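Local coordinates for DNA mismatch repair protein MUTS (Thermus aquaticus, PDB 1EWQ) that recognises mismatched bases in duplex DNA for repair and has a weak ATPase activity, at residues C[120-124]-C[337-343]; C[624-628]-C[642-646]; C[639-643]-C[664-668]. All coordinates share one frame; numbering follows the deposited sequence.

How the contacts relate
Contact 1 (120-124 with 337-343) joins parts of the chain 213 residues apart, from the MutS domain I and domain III ranges, and comes within about 19 Å of the bound DNA at its nearest atom. Contacts 2 and 3 lie together in the ATPase domain, with centres about 8 Å apart but about 43 and 50 Å from that of contact 1. Both use helix 638-652 and share Glu642, which meets Arg625 in contact 2 and Arg666 in contact 3. The predicted ATP-binding loop is close: Gly627 lies about 7 Å from the side chain of Ser590, and Arg666 and Asn585 side chains are about 6 Å apart. Contacts 2 and 3 both touch the second subunit.

Contact 1: residues C[120-124]-C[337-343]; sequences TLLQE and TRLELGR
With CG anti to the carbonyl carbon in both Leu122 and Arg343 (chi1 -79° and -63°), the Arg343 chain, extended from CG to NE, lays its guanidinium against the leucine, the two side chains crossing at about a right angle. Leu122 CD1 sits over the centre of one guanidinium face, 3.6 Å from Arg343 CZ, so the flat cation is packed by a methyl group on that side. Gln123 NE2 lies at the edge of the guanidinium, near its plane and 3.5 Å from Arg343 NH1, the amide being steeply turned against it. These are two donors and form no hydrogen bond; Arg343 NH2 gives one to the carbonyl of Gln232. The other methyl of Leu122, CD2, meets Leu341 CD1 at 3.8 Å, again with the side chains crossed, and reaches Thr337 CG2 at 4.3 Å. Leu122 thus rests on both an aliphatic and a cationic surface. Arg338, bent at chi3 (69°), folds its guanidinium back beside the leucine backbone, where NH1 lies 2.6 Å from Leu122 O. Its NE makes a salt bridge to Asp348, and Arg343 CB covers one guanidinium face near the rim. Leu341 and Arg343 flank Gly342, where helix 332-340 ends in a Schellman motif. Gly342 takes positive phi, its N bonds back to Leu339 O at 3.1 Å, and Arg343 N bonds to Arg338 O at 2.9 Å. The contact packs the loop following strand 110-116 against the C-terminal end of helix 332-340; helix 215-232 touches Leu122 and Leu341 through Gln232, and Gln114 and Leu116 of strand 110-116 touch Gln123.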
loop_
_atom_site.group_PDB
_atom_site.type_symbol
_atom_site.label_atom_id
_atom_site.label_comp_id
_atom_site.label_asym_id
_atom_site.label_seq_id
_atom_site.Cartn_x
_atom_site.Cartn_y
_atom_site.Cartn_z
ATOM N N THR C 120 14.347 -11.033 -13.585
ATOM C CA THR C 120 15.698 -11.375 -14.025
ATOM C C THR C 120 16.763 -10.842 -13.070
ATOM O O THR C 120 17.928 -10.710 -13.438
ATOM C CB THR C 120 15.982 -10.794 -15.430
ATOM O OG1 THR C 120 15.955 -9.363 -15.364
ATOM C CG2 THR C 120 14.934 -11.274 -16.437
ATOM N N LEU C 121 16.367 -10.548 -11.842
ATOM C CA LEU C 121 17.290 -10.004 -10.854
ATOM C C LEU C 121 18.385 -10.978 -10.422
ATOM O O LEU C 121 18.138 -12.168 -10.194
ATOM C CB LEU C 121 16.506 -9.530 -9.625
ATOM C CG LEU C 121 15.428 -8.478 -9.919
ATOM C CD1 LEU C 121 14.634 -8.198 -8.639
ATOM C CD2 LEU C 121 16.079 -7.198 -10.488
ATOM N N LEU C 122 19.597 -10.454 -10.309
ATOM C CA LEU C 122 20.748 -11.236 -9.881
ATOM C C LEU C 122 21.350 -10.688 -8.592
ATOM O O LEU C 122 22.196 -11.330 -7.982
ATOM C CB LEU C 122 21.810 -11.251 -10.981
ATOM C CG LEU C 122 21.467 -12.259 -12.075
ATOM C CD1 LEU C 122 22.091 -11.850 -13.393
ATOM C CD2 LEU C 122 21.923 -13.632 -11.634
ATOM N N GLN C 123 20.917 -9.498 -8.181
ATOM C CA GLN C 123 21.433 -8.891 -6.962
ATOM C C GLN C 123 20.749 -9.472 -5.715
ATOM O O GLN C 123 19.524 -9.447 -5.594
ATOM C CB GLN C 123 21.240 -7.370 -6.993
ATOM C CG GLN C 123 21.975 -6.628 -8.126
ATOM C CD GLN C 123 21.289 -6.746 -9.485
ATOM O OE1 GLN C 123 20.139 -7.179 -9.588
ATOM N NE2 GLN C 123 21.994 -6.338 -10.536
ATOM N N GLU C 124 21.558 -9.989 -4.798
ATOM C CA GLU C 124 21.077 -10.587 -3.556
ATOM C C GLU C 124 20.081 -9.713 -2.788
ATOM O O GLU C 124 19.042 -10.200 -2.349
ATOM C CB GLU C 124 22.289 -10.941 -2.668
ATOM C CG GLU C 124 21.989 -11.355 -1.225
ATOM C CD GLU C 124 23.259 -11.760 -0.437
ATOM O OE1 GLU C 124 24.341 -11.151 -0.646
ATOM O OE2 GLU C 124 23.173 -12.680 0.407
ATOM N N THR C 337 26.115 -19.238 -9.051
ATOM C CA THR C 337 25.638 -18.539 -10.244
ATOM C C THR C 337 26.337 -17.194 -10.428
ATOM O O THR C 337 26.737 -16.842 -11.544
ATOM C CB THR C 337 24.104 -18.292 -10.184
ATOM O OG1 THR C 337 23.417 -19.543 -10.027
ATOM C CG2 THR C 337 23.618 -17.614 -11.462
ATOM N N ARG C 338 26.476 -16.433 -9.345
ATOM C CA ARG C 338 27.145 -15.143 -9.437
ATOM C C ARG C 338 28.610 -15.376 -9.806
ATOM O O ARG C 338 29.191 -14.618 -10.584
ATOM C CB ARG C 338 27.032 -14.372 -8.114
ATOM C CG ARG C 338 25.621 -13.861 -7.834
ATOM C CD ARG C 338 25.513 -13.086 -6.531
ATOM N NE ARG C 338 26.192 -11.795 -6.563
ATOM C CZ ARG C 338 25.829 -10.748 -7.311
ATOM N NH1 ARG C 338 24.775 -10.815 -8.120
ATOM N NH2 ARG C 338 26.521 -9.613 -7.235
ATOM N N LEU C 339 29.202 -16.430 -9.250
ATOM C CA LEU C 339 30.581 -16.769 -9.559
ATOM C C LEU C 339 30.710 -17.072 -11.049
ATOM O O LEU C 339 31.567 -16.511 -11.730
ATOM C CB LEU C 339 31.041 -17.988 -8.746
ATOM C CG LEU C 339 31.541 -17.742 -7.313
ATOM C CD1 LEU C 339 31.675 -19.054 -6.563
ATOM C CD2 LEU C 339 32.881 -17.004 -7.369
ATOM N N GLU C 340 29.848 -17.960 -11.547
ATOM C CA GLU C 340 29.881 -18.361 -12.953
ATOM C C GLU C 340 29.646 -17.189 -13.900
ATOM O O GLU C 340 30.193 -17.167 -15.001
ATOM C CB GLU C 340 28.831 -19.452 -13.238
ATOM C CG GLU C 340 29.016 -20.741 -12.446
ATOM C CD GLU C 340 27.790 -21.644 -12.483
ATOM O OE1 GLU C 340 26.673 -21.130 -12.699
ATOM O OE2 GLU C 340 27.939 -22.866 -12.272
ATOM N N LEU C 341 28.833 -16.225 -13.474
ATOM C CA LEU C 341 28.518 -15.060 -14.293
ATOM C C LEU C 341 29.507 -13.905 -14.144
ATOM O O LEU C 341 29.306 -12.845 -14.725
ATOM C CB LEU C 341 27.102 -14.556 -13.970
ATOM C CG LEU C 341 25.951 -15.441 -14.455
ATOM C CD1 LEU C 341 24.613 -14.930 -13.937
ATOM C CD2 LEU C 341 25.967 -15.473 -15.972
ATOM N N GLY C 342 30.561 -14.103 -13.358
ATOM C CA GLY C 342 31.547 -13.053 -13.167
ATOM C C GLY C 342 31.072 -11.840 -12.382
ATOM O O GLY C 342 31.585 -10.732 -12.580
ATOM N N ARG C 343 30.100 -12.042 -11.489
ATOM C CA ARG C 343 29.565 -10.972 -10.660
ATOM C C ARG C 343 29.896 -11.103 -9.175
ATOM O O ARG C 343 29.619 -10.185 -8.405
ATOM C CB ARG C 343 28.051 -10.913 -10.773
ATOM C CG ARG C 343 27.515 -10.602 -12.128
ATOM C CD ARG C 343 26.033 -10.374 -12.003
ATOM N NE ARG C 343 25.406 -10.057 -13.279
ATOM C CZ ARG C 343 24.434 -9.164 -13.402
ATOM N NH1 ARG C 343 24.008 -8.518 -12.324
ATOM N NH2 ARG C 343 23.888 -8.922 -14.590
#

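Contact 2: residues C[624-628]-C[642-646]; sequences TRIGA and EMEEV
Arg625, on the outermost strand 621-625 of the ATPase sheet, sends its side chain against two glutamates of helix 638-652. Its CG stands anti to the backbone N (chi1 -162°), and bends at chi2 and chi3 curl the chain so that CG packs on Val646 CG2 at 4.0 Å before the guanidinium turns between Glu642 and Glu645. The two carboxylates are met differently. NE gives a nearly straight hydrogen bond to Glu645 OE1, 3.0 Å long with an angle of 165°; the oxygen lies near the guanidinium plane but is approached from above its own carboxylate plane. Glu642 instead stacks over a guanidinium face, the planes 29° apart. Its OE2 is 3.3 Å from Arg625 NH1, a long and weak salt bridge by charge alone, since no N-H points at it. A water bridges the same pair, accepting from Arg625 NH1 and donating weakly to Glu642 OE1. Beyond Arg625 the strand gives way to a loop. The positive phi of Gly627 favours glycine, and its carbonyl lies at the guanidinium edge: NH1 of Arg625 bonds weakly to Gly627 O, while the 2.5 Å from Arg625 NH2 to that oxygen is too short to be taken at face value. Gly627 N is held by Asp662. Replacing Arg625 by alanine is likely to leave Glu645 without the guanidinium that faces it, and to open a gap beside Val646. Glu642 pairs more closely with Arg666, so Arg625 is its secondary partner. In this salt-bridge network the arginine probably helps balance both carboxylates, tying strand 621-625 to helix 638-652 near the predicted ATP site.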
loop_
_atom_site.group_PDB
_atom_site.type_symbol
_atom_site.label_atom_id
_atom_site.label_comp_id
_atom_site.label_asym_id
_atom_site.label_seq_id
_atom_site.Cartn_x
_atom_site.Cartn_y
_atom_site.Cartn_z
ATOM N N THR C 624 -11.271 -27.949 -4.925
ATOM C CA THR C 624 -12.168 -27.270 -4.010
ATOM C C THR C 624 -13.154 -26.322 -4.684
ATOM O O THR C 624 -12.912 -25.804 -5.780
ATOM C CB THR C 624 -11.370 -26.443 -2.970
ATOM O OG1 THR C 624 -10.661 -25.388 -3.636
ATOM C CG2 THR C 624 -10.369 -27.326 -2.232
ATOM N N ARG C 625 -14.266 -26.109 -3.989
ATOM C CA ARG C 625 -15.331 -25.199 -4.386
ATOM C C ARG C 625 -15.804 -24.712 -3.007
ATOM O O ARG C 625 -16.852 -25.126 -2.511
ATOM C CB ARG C 625 -16.447 -25.954 -5.125
ATOM C CG ARG C 625 -17.398 -25.079 -5.965
ATOM C CD ARG C 625 -18.062 -23.961 -5.165
ATOM N NE ARG C 625 -17.165 -22.824 -4.947
ATOM C CZ ARG C 625 -17.311 -21.928 -3.969
ATOM N NH1 ARG C 625 -18.312 -22.029 -3.105
ATOM N NH2 ARG C 625 -16.455 -20.920 -3.861
ATOM N N ILE C 626 -14.992 -23.853 -2.386
ATOM C CA ILE C 626 -15.253 -23.333 -1.038
ATOM C C ILE C 626 -15.252 -21.814 -0.936
ATOM O O ILE C 626 -14.420 -21.145 -1.545
ATOM C CB ILE C 626 -14.185 -23.855 -0.034
ATOM C CG1 ILE C 626 -14.156 -25.381 -0.026
ATOM C CG2 ILE C 626 -14.488 -23.347 1.369
ATOM C CD1 ILE C 626 -12.923 -25.964 0.673
ATOM N N GLY C 627 -16.171 -21.285 -0.131
ATOM C CA GLY C 627 -16.274 -19.847 0.074
ATOM C C GLY C 627 -16.566 -19.035 -1.176
ATOM O O GLY C 627 -17.326 -19.461 -2.040
ATOM N N ALA C 628 -15.975 -17.846 -1.253
ATOM C CA ALA C 628 -16.129 -16.960 -2.408
ATOM C C ALA C 628 -17.583 -16.703 -2.802
ATOM O O ALA C 628 -18.437 -16.625 -1.891
ATOM C CB ALA C 628 -15.350 -17.532 -3.601
ATOM N N GLU C 642 -20.154 -20.207 -9.166
ATOM C CA GLU C 642 -19.926 -21.467 -8.484
ATOM C C GLU C 642 -20.220 -22.634 -9.429
ATOM O O GLU C 642 -19.561 -23.674 -9.358
ATOM C CB GLU C 642 -20.767 -21.532 -7.198
ATOM C CG GLU C 642 -20.611 -20.260 -6.348
ATOM C CD GLU C 642 -21.088 -20.390 -4.906
ATOM O OE1 GLU C 642 -22.066 -21.115 -4.649
ATOM O OE2 GLU C 642 -20.489 -19.737 -4.024
HETATM N N MSE C 643 -21.184 -22.463 -10.331
HETATM C CA MSE C 643 -21.490 -23.530 -11.279
HETATM C C MSE C 643 -20.316 -23.719 -12.238
HETATM O O MSE C 643 -20.019 -24.842 -12.642
HETATM C CB MSE C 643 -22.770 -23.230 -12.071
HETATM C CG MSE C 643 -24.049 -23.343 -11.264
HETATM SE SE MSE C 643 -24.300 -25.101 -10.507
HETATM C CE MSE C 643 -23.629 -24.778 -8.722
ATOM N N GLU C 644 -19.651 -22.626 -12.603
ATOM C CA GLU C 644 -18.495 -22.713 -13.492
ATOM C C GLU C 644 -17.408 -23.525 -12.798
ATOM O O GLU C 644 -16.806 -24.413 -13.399
ATOM C CB GLU C 644 -17.948 -21.318 -13.831
ATOM C CG GLU C 644 -18.747 -20.570 -14.877
ATOM C CD GLU C 644 -18.148 -19.212 -15.223
ATOM O OE1 GLU C 644 -18.590 -18.608 -16.215
ATOM O OE2 GLU C 644 -17.243 -18.742 -14.505
ATOM N N GLU C 645 -17.157 -23.219 -11.529
ATOM C CA GLU C 645 -16.138 -23.942 -10.780
ATOM C C GLU C 645 -16.482 -25.432 -10.691
ATOM O O GLU C 645 -15.611 -26.286 -10.856
ATOM C CB GLU C 645 -15.991 -23.350 -9.379
ATOM C CG GLU C 645 -15.379 -21.957 -9.354
ATOM C CD GLU C 645 -15.413 -21.326 -7.964
ATOM O OE1 GLU C 645 -15.069 -22.021 -6.973
ATOM O OE2 GLU C 645 -15.768 -20.127 -7.870
ATOM N N VAL C 646 -17.751 -25.737 -10.432
ATOM C CA VAL C 646 -18.197 -27.123 -10.345
ATOM C C VAL C 646 -17.911 -27.850 -11.658
ATOM O O VAL C 646 -17.448 -28.988 -11.653
ATOM C CB VAL C 646 -19.713 -27.212 -10.029
ATOM C CG1 VAL C 646 -20.207 -28.644 -10.178
ATOM C CG2 VAL C 646 -19.966 -26.733 -8.606
HETATM O O HOH W 1 -20.691 -23.301 -3.644
#

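Contact 3: residues C[639-643]-C[664-668]. With SO4 (sulfate ion), chain I.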
loop_
_atom_site.group_PDB
_atom_site.type_symbol
_atom_site.label_atom_id
_atom_site.label_comp_id
_atom_site.label_asym_id
_atom_site.label_seq_id
_atom_site.Cartn_x
_atom_site.Cartn_y
_atom_site.Cartn_z
ATOM N N PHE C 639 -24.287 -17.604 -8.157
ATOM C CA PHE C 639 -24.696 -18.959 -8.495
ATOM C C PHE C 639 -23.973 -19.431 -9.742
ATOM O O PHE C 639 -23.485 -20.554 -9.791
ATOM C CB PHE C 639 -26.206 -19.013 -8.742
ATOM C CG PHE C 639 -26.688 -20.336 -9.269
ATOM C CD1 PHE C 639 -26.816 -21.434 -8.425
ATOM C CD2 PHE C 639 -27.017 -20.485 -10.612
ATOM C CE1 PHE C 639 -27.267 -22.658 -8.908
ATOM C CE2 PHE C 639 -27.469 -21.708 -11.105
ATOM C CZ PHE C 639 -27.594 -22.795 -10.251
HETATM N N MSE C 640 -23.910 -18.570 -10.752
HETATM C CA MSE C 640 -23.253 -18.928 -12.003
HETATM C C MSE C 640 -21.752 -19.155 -11.854
HETATM O O MSE C 640 -21.186 -20.035 -12.496
HETATM C CB MSE C 640 -23.495 -17.853 -13.063
HETATM C CG MSE C 640 -22.835 -18.174 -14.402
HETATM SE SE MSE C 640 -23.259 -16.910 -15.816
HETATM C CE MSE C 640 -24.748 -17.856 -16.572
ATOM N N VAL C 641 -21.108 -18.356 -11.014
ATOM C CA VAL C 641 -19.678 -18.495 -10.812
ATOM C C VAL C 641 -19.360 -19.829 -10.160
ATOM O O VAL C 641 -18.417 -20.511 -10.556
ATOM C CB VAL C 641 -19.119 -17.361 -9.933
ATOM C CG1 VAL C 641 -17.638 -17.592 -9.656
ATOM C CG2 VAL C 641 -19.309 -16.034 -10.630
ATOM N N GLU C 642 -20.154 -20.207 -9.166
ATOM C CA GLU C 642 -19.926 -21.467 -8.484
ATOM C C GLU C 642 -20.220 -22.634 -9.429
ATOM O O GLU C 642 -19.561 -23.674 -9.358
ATOM C CB GLU C 642 -20.767 -21.532 -7.198
ATOM C CG GLU C 642 -20.611 -20.260 -6.348
ATOM C CD GLU C 642 -21.088 -20.390 -4.906
ATOM O OE1 GLU C 642 -22.066 -21.115 -4.649
ATOM O OE2 GLU C 642 -20.489 -19.737 -4.024
HETATM N N MSE C 643 -21.184 -22.463 -10.331
HETATM C CA MSE C 643 -21.490 -23.530 -11.279
HETATM C C MSE C 643 -20.316 -23.719 -12.238
HETATM O O MSE C 643 -20.019 -24.842 -12.642
HETATM C CB MSE C 643 -22.770 -23.230 -12.071
HETATM C CG MSE C 643 -24.049 -23.343 -11.264
HETATM SE SE MSE C 643 -24.300 -25.101 -10.507
HETATM C CE MSE C 643 -23.629 -24.778 -8.722
ATOM N N VAL C 664 -22.720 -26.337 -2.485
ATOM C CA VAL C 664 -22.994 -26.242 -3.913
ATOM C C VAL C 664 -24.513 -26.363 -4.095
ATOM O O VAL C 664 -25.137 -27.293 -3.567
ATOM C CB VAL C 664 -22.244 -27.365 -4.686
ATOM C CG1 VAL C 664 -22.831 -27.563 -6.078
ATOM C CG2 VAL C 664 -20.776 -26.993 -4.803
ATOM N N GLY C 665 -25.102 -25.409 -4.814
ATOM C CA GLY C 665 -26.543 -25.409 -5.041
ATOM C C GLY C 665 -27.199 -24.100 -4.623
ATOM O O GLY C 665 -28.310 -23.779 -5.043
ATOM N N ARG C 666 -26.503 -23.355 -3.771
ATOM C CA ARG C 666 -26.956 -22.053 -3.274
ATOM C C ARG C 666 -27.039 -21.067 -4.445
ATOM O O ARG C 666 -26.455 -21.288 -5.501
ATOM C CB ARG C 666 -25.927 -21.494 -2.284
ATOM C CG ARG C 666 -24.545 -21.467 -2.950
ATOM C CD ARG C 666 -23.533 -20.477 -2.387
ATOM N NE ARG C 666 -23.095 -20.798 -1.039
ATOM C CZ ARG C 666 -21.887 -20.508 -0.563
ATOM N NH1 ARG C 666 -20.991 -19.904 -1.330
ATOM N NH2 ARG C 666 -21.584 -20.798 0.694
ATOM N N GLY C 667 -27.752 -19.969 -4.239
ATOM C CA GLY C 667 -27.843 -18.952 -5.265
ATOM C C GLY C 667 -29.003 -19.002 -6.238
ATOM O O GLY C 667 -29.068 -18.161 -7.129
ATOM N N THR C 668 -29.904 -19.970 -6.094
ATOM C CA THR C 668 -31.048 -20.056 -6.996
ATOM C C THR C 668 -32.340 -20.381 -6.245
ATOM O O THR C 668 -32.434 -20.168 -5.036
ATOM C CB THR C 668 -30.805 -21.114 -8.099
ATOM O OG1 THR C 668 -31.877 -21.072 -9.055
ATOM C CG2 THR C 668 -30.697 -22.503 -7.498
HETATM S S SO4 I . -34.149 -18.720 -10.696
HETATM O O1 SO4 I . -32.733 -18.336 -10.526
HETATM O O2 SO4 I . -34.603 -18.309 -12.035
HETATM O O3 SO4 I . -34.271 -20.189 -10.556
HETATM O O4 SO4 I . -34.988 -18.064 -9.673
HETATM O O HOH W 2 -26.571 -16.169 -7.303
HETATM O O HOH W 3 -24.164 -23.025 -5.915
#
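Phe639 and Gly667 bring the backbones to 4.5 Å between CA atoms, and Gly667, at phi 93°, takes a conformation that calls for glycine, where a CB would clash with Phe639 CB. Phe639, its CG anti to the backbone N (chi1 173°), lays its ring along the loop. Arg666 O lies in the ring plane at the edge, by CD1; Thr668 CB lies over one face in a CH-pi contact, 4.0 Å from the ring centroid, while Met643 CG (selenomethionine) covers the opposite face. Met643 CE packs on Val664 CG1 at 3.9 Å. Arg666 forms a salt bridge with Glu642: NH1 bonds to the syn lone pair of OE2 at 2.7 Å with an angle of 140°, the oxygen tilted from the guanidinium plane. Arg666 NH2 pairs with Glu663. One water ties Glu642 OE1 to Gly665 N and Arg666 O; another joins Phe639 N to Gly667 O. Thr668 OG1 gives a weak bond of 3.2 Å to O1 of a sulfate, probably from the crystallisation liquor, that also binds Ser669 of this chain and His696 and Tyr737, both of the second subunit. Water thus links several backbone groups of this buried junction, and Arg666 probably balances the charge of Glu642.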